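Local coordinates for protein transcriptional regulator, LacI family (Arthrobacter sp., PDB 4RKQ) that regulates transcription, probably as a DNA-binding dimer whose periplasmic-binding-protein-like core senses a small sugar-type effector, at the interface of chains A and B. Sequence-based numbering; all coordinates share one arbitrary frame. Chains: chain A/B, Transcriptional regulator, LacI family.

Contact 1: the interface of chains A and B. Residues chain A 54-56, 58; chain B 38-39, 42-43.
A:His55 of one subunit meets B:Glu39 of the other in a two-fold symmetric homodimer interface, where a loop following strand 47-52 lies against helix 29-43; LacI-family regulators commonly work as such dimers, and this patch probably holds the two core domains in register. The imidazole carries much of the contact. Its ND1 donates to the carboxylate oxygen OE1 of B:Glu39 at 2.5 Å, a short bond that is nearly straight (161° at the hydrogen). OE1 lies in the ring plane and receives the N-H through its anti lone pair, the one pointing away from OE2, with the carboxylate turned 59° from the ring. A bend at chi2 (74°) turns the carboxylate of B:Glu39 back to the ring edge, while CB, placed by the helix, lies above the ring plane 3.4 Å from A:His55 ND1. One face of the imidazole rests on the helix backbone, over the carbonyl carbon of B:Val38 and, nearer the rim, the amide nitrogen of B:Glu39. Over the same face, toward the CD2 rim, methyl CG1 of B:Val38 comes within 3.4 Å of A:His55 CD2. Bond and packing together fix the ring's rotation, and the neighbouring carboxylate would be expected to favour a protonated imidazole. The second carboxylate oxygen, OE2, extends the link through water 2 to the backbone N of A:Gly56, while the side chain of B:Leu43 borders that glycine from the helix end. B:Thr42 divides its branches: methyl CG2 lies 3.7 Å from A:Arg58 CD and also faces A:Gly56 CA, whereas the hydroxyl OG1 bonds back to the carbonyl O of B:Val38 in its own helix. That intrahelical bond would help orient OG1 toward water 1, which stands 3.0 Å from it and, in the plane of the A:Arg58 guanidinium, 2.9 Å from NH1.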
loop_
_atom_site.group_PDB
_atom_site.type_symbol
_atom_site.label_atom_id
_atom_site.label_comp_id
_atom_site.label_asym_id
_atom_site.label_seq_id
_atom_site.Cartn_x
_atom_site.Cartn_y
_atom_site.Cartn_z
ATOM N N GLY A 54 -9.479 -4.450 -9.498
ATOM C CA GLY A 54 -9.382 -5.789 -8.871
ATOM C C GLY A 54 -10.650 -6.081 -8.085
ATOM O O GLY A 54 -10.574 -6.436 -6.903
ATOM N N HIS A 55 -11.788 -5.775 -8.688
ATOM C CA HIS A 55 -13.116 -5.920 -8.052
ATOM C C HIS A 55 -14.165 -6.270 -9.059
ATOM O O HIS A 55 -14.084 -5.892 -10.223
ATOM C CB HIS A 55 -13.536 -4.605 -7.395
ATOM C CG HIS A 55 -12.499 -4.060 -6.480
ATOM N ND1 HIS A 55 -12.381 -4.456 -5.172
ATOM C CD2 HIS A 55 -11.467 -3.217 -6.713
ATOM C CE1 HIS A 55 -11.359 -3.828 -4.613
ATOM N NE2 HIS A 55 -10.773 -3.092 -5.536
ATOM N N GLY A 56 -15.207 -6.963 -8.608
ATOM C CA GLY A 56 -16.342 -7.189 -9.470
ATOM C C GLY A 56 -16.082 -7.998 -10.728
ATOM O O GLY A 56 -16.855 -7.936 -11.673
ATOM N N ARG A 58 -13.834 -7.399 -12.778
ATOM C CA ARG A 58 -13.380 -6.514 -13.872
ATOM C C ARG A 58 -11.966 -6.906 -14.378
ATOM O O ARG A 58 -11.171 -7.482 -13.650
ATOM C CB ARG A 58 -13.465 -5.059 -13.446
ATOM C CG ARG A 58 -14.858 -4.517 -13.217
ATOM C CD ARG A 58 -14.857 -3.075 -12.726
ATOM N NE ARG A 58 -14.401 -2.112 -13.755
ATOM C CZ ARG A 58 -13.444 -1.206 -13.613
ATOM N NH1 ARG A 58 -12.808 -1.059 -12.463
ATOM N NH2 ARG A 58 -13.184 -0.364 -14.610
ATOM N N VAL B 38 -13.866 0.909 -3.282
ATOM C CA VAL B 38 -13.960 0.522 -4.661
ATOM C C VAL B 38 -14.716 -0.795 -4.773
ATOM O O VAL B 38 -15.473 -0.949 -5.715
ATOM C CB VAL B 38 -12.603 0.441 -5.327
ATOM C CG1 VAL B 38 -12.715 -0.053 -6.749
ATOM C CG2 VAL B 38 -11.939 1.825 -5.342
ATOM N N GLU B 39 -14.404 -1.761 -3.898
ATOM C CA GLU B 39 -15.105 -3.056 -3.911
ATOM C C GLU B 39 -16.612 -2.872 -3.838
ATOM O O GLU B 39 -17.353 -3.348 -4.698
ATOM C CB GLU B 39 -14.642 -3.895 -2.741
ATOM C CG GLU B 39 -15.411 -5.202 -2.555
ATOM C CD GLU B 39 -15.042 -6.248 -3.589
ATOM O OE1 GLU B 39 -14.123 -6.027 -4.426
ATOM O OE2 GLU B 39 -15.647 -7.325 -3.529
ATOM N N THR B 42 -18.036 -0.912 -6.881
ATOM C CA THR B 42 -17.996 -1.708 -8.096
ATOM C C THR B 42 -19.138 -2.769 -8.093
ATOM O O THR B 42 -19.760 -3.008 -9.130
ATOM C CB THR B 42 -16.651 -2.431 -8.265
ATOM O OG1 THR B 42 -15.584 -1.477 -8.346
ATOM C CG2 THR B 42 -16.651 -3.265 -9.523
ATOM N N LEU B 43 -19.372 -3.398 -6.951
ATOM C CA LEU B 43 -20.477 -4.368 -6.820
ATOM C C LEU B 43 -21.869 -3.733 -7.000
ATOM O O LEU B 43 -22.812 -4.425 -7.383
ATOM C CB LEU B 43 -20.365 -5.135 -5.501
ATOM C CG LEU B 43 -19.202 -6.117 -5.447
ATOM C CD1 LEU B 43 -19.180 -6.741 -4.063
ATOM C CD2 LEU B 43 -19.376 -7.187 -6.514
HETATM O O HOH W 1 -13.043 -1.995 -9.774
HETATM O O HOH W 2 -15.238 -8.242 -6.154
#

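Contact 2: the interface of chains A and B. Residues chain A 25, 31, 34-35; chain B 25, 52.
B:Leu25 lies against the first turns of A helix 29-43 and buries about 49 Å² there, well above the 14 Å² of A:Pro31 and the 12 Å² each of A:Ser35 and A:Leu25. Its contact is mainly apolar. Methyl CD1 points at CB of A:Ala34 from 3.8 Å, while CB sits beside the backbone carbonyl O of A:Pro31 and near CB of A:Ser35. The leucine's CG is directed away from its own carbonyl carbon (chi1 -77°), which sends the branched end along the helix surface and lets CD1 reach A:Ala34. Separately, the backbone carbonyl O of B:Leu25 lies beside the proline ring, 3.6 Å from A:Pro31 CB. Across the dimer axis A:Leu25 approaches its symmetry mate loosely, CD2 to CD2 at 4.4 Å.

Polar contact at A:Ser35 runs through water 3. The hydroxyl OG, swung anti to the backbone N (chi1 178°), reaches this water at 2.8 Å. On the partner subunit the same water is held by the backbone N of B:Leu25 at 2.9 Å and by the carboxylate OD2 of B:Asp52 at 2.7 Å. One solvent molecule thus ties a helix of one chain to both the leucine loop and the end of strand 47-52 of the other, which probably steadies the loop of B:Leu25 near the two-fold axis and supports the subunit pairing expected of this family.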
loop_
_atom_site.group_PDB
_atom_site.type_symbol
_atom_site.label_atom_id
_atom_site.label_comp_id
_atom_site.label_asym_id
_atom_site.label_seq_id
_atom_site.Cartn_x
_atom_site.Cartn_y
_atom_site.Cartn_z
ATOM N N LEU A 25 -5.012 -2.833 -5.115
ATOM C CA LEU A 25 -4.305 -1.927 -4.201
ATOM C C LEU A 25 -3.893 -2.655 -2.909
ATOM O O LEU A 25 -3.418 -2.059 -1.970
ATOM C CB LEU A 25 -5.217 -0.766 -3.843
ATOM C CG LEU A 25 -5.418 0.319 -4.923
ATOM C CD1 LEU A 25 -6.617 1.188 -4.608
ATOM C CD2 LEU A 25 -4.167 1.153 -5.031
ATOM N N PRO A 31 0.300 0.259 -5.073
ATOM C CA PRO A 31 0.238 1.648 -4.601
ATOM C C PRO A 31 1.571 2.373 -4.681
ATOM O O PRO A 31 1.580 3.548 -4.949
ATOM C CB PRO A 31 -0.220 1.541 -3.146
ATOM C CG PRO A 31 -0.618 0.129 -2.942
ATOM C CD PRO A 31 -0.261 -0.704 -4.099
ATOM N N ALA A 34 1.907 3.244 -8.412
ATOM C CA ALA A 34 0.984 4.313 -8.708
ATOM C C ALA A 34 1.436 5.643 -8.149
ATOM O O ALA A 34 1.382 6.633 -8.871
ATOM C CB ALA A 34 -0.431 3.991 -8.227
ATOM N N SER A 35 1.868 5.671 -6.896
ATOM C CA SER A 35 2.297 6.909 -6.266
ATOM C C SER A 35 3.473 7.520 -7.070
ATOM O O SER A 35 3.552 8.725 -7.269
ATOM C CB SER A 35 2.759 6.639 -4.829
ATOM O OG SER A 35 3.220 7.832 -4.226
ATOM N N LEU B 25 -0.825 7.519 -1.213
ATOM C CA LEU B 25 -0.936 6.074 -1.433
ATOM C C LEU B 25 0.213 5.391 -0.699
ATOM O O LEU B 25 0.307 4.171 -0.693
ATOM C CB LEU B 25 -0.870 5.787 -2.938
ATOM C CG LEU B 25 -2.124 6.077 -3.742
ATOM C CD1 LEU B 25 -1.831 5.924 -5.233
ATOM C CD2 LEU B 25 -3.194 5.095 -3.294
ATOM N N ASP B 52 -5.032 10.540 -6.017
ATOM C CA ASP B 52 -4.047 10.609 -4.968
ATOM C C ASP B 52 -3.434 12.013 -5.103
ATOM O O ASP B 52 -2.713 12.307 -6.052
ATOM C CB ASP B 52 -2.995 9.544 -5.155
ATOM C CG ASP B 52 -1.682 9.831 -4.401
ATOM O OD1 ASP B 52 -1.628 10.723 -3.534
ATOM O OD2 ASP B 52 -0.676 9.168 -4.717
HETATM O O HOH W 3 1.148 8.954 -2.769
#

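Contacts 1 and 2 belong to one two-fold symmetric interface, their C-alpha centres about 17 Å apart. Helix 29-43 serves both: its later residues, from chain B, take part in contact 1, and its earlier residues, from chain A, in contact 2. Strand 47-52 is common ground too, since its last residue enters contact 2 and the loop just beyond it supplies contact 1. Because each contact has a twin with the chains exchanged, both helices are gripped at two levels. This arrangement probably restrains rocking of the subunits and could couple movements within one core domain to its partner.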